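Local coordinates for protein endo-1,4-beta-xylanase D (Paenibacillus polymyxa, PDB 1W0N) that binds carbohydrate, probably xylan, in a calcium-dependent manner through the family 36 carbohydrate-binding module of a xylan-degrading enzyme, at residues Glu18-Gly23 and Val46-Tyr51. Numbering follows the deposited sequence. Where two conformers were deposited one is given.
Sequences ENMKIG and VSYSQY. With CA (calcium ion), chain B.
K21 and S47 form an antiparallel hydrogen-bonded pair that fastens 21-23, an outermost strand of a five-stranded antiparallel sheet, to strand 45-52 in the beta-sandwich of this carbohydrate-binding module. K21 N donates to S47 O at 2.9 Å, and S47 N returns a bond to K21 O at 2.9 Å. K21 O also takes a CA-H...O contact from V46 CA at 3.1 Å. On the face shared by I22 and V46, the two side chains run side by side, CG1 against CG1 at 4.1 Å. M20, just ahead of the strand, reaches over to the same partner strand: CG stands anti to the carbonyl carbon (chi1 -62°) and the chain beyond is extended, which carries SD to 3.7 Å from V46 CG2. Its CE packs obliquely 3.9 Å from Y48 CD1, while SD, 5.2 Å from the centroid of the Y48 ring, makes an oblique Met-aromatic contact. V15 and I127, from the facing sheet, touch M20 as well, so the buried M20 side chain lies between the two sheets. An alanine here would probably open a gap between V46 and the Y48 ring and leave that ring without its sulfur neighbour. Two residues before M20, E18 binds the calcium ion through both carboxylate oxygens, a site completed with water by E16, D35 and D125. At the far end of the Y48 ring, the hydroxyl donates in the ring plane to a lone pair of Q50 OE1, with OH and OE1 2.8 Å apart.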
loop_
_atom_site.group_PDB
_atom_site.type_symbol
_atom_site.label_atom_id
_atom_site.label_comp_id
_atom_site.label_asym_id
_atom_site.label_seq_id
_atom_site.Cartn_x
_atom_site.Cartn_y
_atom_site.Cartn_z
ATOM N N GLU A 18 -8.457 -5.046 -1.942
ATOM C CA GLU A 18 -9.900 -5.054 -1.906
ATOM C C GLU A 18 -10.458 -5.953 -0.791
ATOM O O GLU A 18 -11.660 -5.883 -0.527
ATOM C CB GLU A 18 -10.470 -5.427 -3.276
ATOM C CG GLU A 18 -10.073 -6.787 -3.839
ATOM C CD GLU A 18 -8.791 -6.812 -4.681
ATOM O OE1 GLU A 18 -7.851 -6.014 -4.407
ATOM O OE2 GLU A 18 -8.682 -7.652 -5.598
ATOM N N ASN A 19 -9.614 -6.757 -0.143
ATOM C CA ASN A 19 -10.018 -7.565 0.999
ATOM C C ASN A 19 -9.618 -6.967 2.347
ATOM O O ASN A 19 -9.878 -7.564 3.395
ATOM C CB ASN A 19 -9.461 -8.980 0.864
ATOM C CG ASN A 19 -10.062 -9.718 -0.303
ATOM O OD1 ASN A 19 -11.197 -9.431 -0.716
ATOM N ND2 ASN A 19 -9.334 -10.681 -0.830
ATOM N N MET A 20 -9.004 -5.794 2.332
ATOM C CA MET A 20 -8.568 -5.109 3.544
ATOM C C MET A 20 -9.669 -4.205 4.078
ATOM O O MET A 20 -10.677 -3.953 3.416
ATOM C CB MET A 20 -7.313 -4.277 3.230
ATOM C CG MET A 20 -6.135 -5.112 2.787
ATOM S SD MET A 20 -4.748 -4.023 2.443
ATOM C CE MET A 20 -3.580 -5.188 1.733
ATOM N N LYS A 21 -9.464 -3.690 5.287
ATOM C CA LYS A 21 -10.305 -2.630 5.806
ATOM C C LYS A 21 -10.004 -1.351 5.013
ATOM O O LYS A 21 -8.837 -1.042 4.767
ATOM C CB LYS A 21 -10.034 -2.396 7.286
ATOM C CG LYS A 21 -10.931 -1.409 7.927
ATOM C CD LYS A 21 -10.638 -1.270 9.404
ATOM C CE LYS A 21 -11.446 -0.197 10.071
ATOM N NZ LYS A 21 -12.877 -0.376 9.775
ATOM N N ILE A 22 -11.052 -0.651 4.594
ATOM C CA ILE A 22 -10.940 0.564 3.796
ATOM C C ILE A 22 -11.469 1.685 4.638
ATOM O O ILE A 22 -12.603 1.613 5.131
ATOM C CB ILE A 22 -11.739 0.430 2.495
ATOM C CG1 ILE A 22 -11.283 -0.759 1.669
ATOM C CG2 ILE A 22 -11.644 1.723 1.694
ATOM C CD1 ILE A 22 -12.164 -1.107 0.511
ATOM N N GLY A 23 -10.704 2.757 4.810
ATOM C CA GLY A 23 -11.151 3.885 5.573
ATOM C C GLY A 23 -10.790 5.201 4.947
ATOM O O GLY A 23 -10.055 5.264 3.969
ATOM N N VAL A 46 -5.923 1.738 3.477
ATOM C CA VAL A 46 -6.321 0.346 3.631
ATOM C C VAL A 46 -5.460 -0.273 4.715
ATOM O O VAL A 46 -4.281 0.087 4.864
ATOM C CB VAL A 46 -6.201 -0.499 2.331
ATOM C CG1 VAL A 46 -7.240 -0.042 1.323
ATOM C CG2 VAL A 46 -4.808 -0.440 1.730
ATOM N N SER A 47 -6.025 -1.204 5.481
ATOM C CA SER A 47 -5.263 -1.838 6.540
ATOM C C SER A 47 -5.766 -3.227 6.847
ATOM O O SER A 47 -6.922 -3.568 6.595
ATOM C CB SER A 47 -5.277 -1.008 7.807
ATOM O OG SER A 47 -6.564 -0.952 8.364
ATOM N N TYR A 48 -4.888 -4.038 7.437
ATOM C CA TYR A 48 -5.273 -5.334 7.964
ATOM C C TYR A 48 -4.199 -5.751 8.964
ATOM O O TYR A 48 -3.135 -5.150 9.049
ATOM C CB TYR A 48 -5.452 -6.383 6.844
ATOM C CG TYR A 48 -4.176 -6.942 6.322
ATOM C CD1 TYR A 48 -3.357 -6.226 5.453
ATOM C CD2 TYR A 48 -3.736 -8.188 6.766
ATOM C CE1 TYR A 48 -2.136 -6.753 5.042
ATOM C CE2 TYR A 48 -2.530 -8.716 6.358
ATOM C CZ TYR A 48 -1.717 -7.994 5.500
ATOM O OH TYR A 48 -0.518 -8.479 5.075
ATOM N N SER A 49 -4.489 -6.802 9.745
ATOM C CA SER A 49 -3.547 -7.305 10.722
ATOM C C SER A 49 -2.818 -8.521 10.185
ATOM O O SER A 49 -3.446 -9.477 9.734
ATOM C CB SER A 49 -4.281 -7.691 12.009
ATOM O OG SER A 49 -4.820 -6.566 12.612
ATOM N N GLN A 50 -1.479 -8.478 10.251
ATOM C CA GLN A 50 -0.614 -9.539 9.777
ATOM C C GLN A 50 0.202 -10.099 10.930
ATOM O O GLN A 50 0.869 -9.348 11.636
ATOM C CB GLN A 50 0.326 -8.987 8.707
ATOM C CG GLN A 50 1.353 -9.970 8.143
ATOM C CD GLN A 50 0.695 -11.107 7.367
ATOM O OE1 GLN A 50 -0.031 -10.856 6.384
ATOM N NE2 GLN A 50 0.972 -12.331 7.761
ATOM N N TYR A 51 0.236 -11.436 11.058
ATOM C CA TYR A 51 1.129 -12.082 12.007
ATOM C C TYR A 51 2.469 -12.334 11.344
ATOM O O TYR A 51 2.535 -12.874 10.234
ATOM C CB TYR A 51 0.530 -13.415 12.485
ATOM C CG TYR A 51 1.532 -14.157 13.366
ATOM C CD1 TYR A 51 1.791 -13.838 14.683
ATOM C CD2 TYR A 51 2.331 -15.176 12.781
ATOM C CE1 TYR A 51 2.769 -14.471 15.411
ATOM C CE2 TYR A 51 3.357 -15.801 13.524
ATOM C CZ TYR A 51 3.577 -15.453 14.827
ATOM O OH TYR A 51 4.558 -16.035 15.560
HETATM CA CA CA B . -6.390 -6.811 -6.225
HETATM O O HOH W 1 -6.790 -8.314 -8.075
#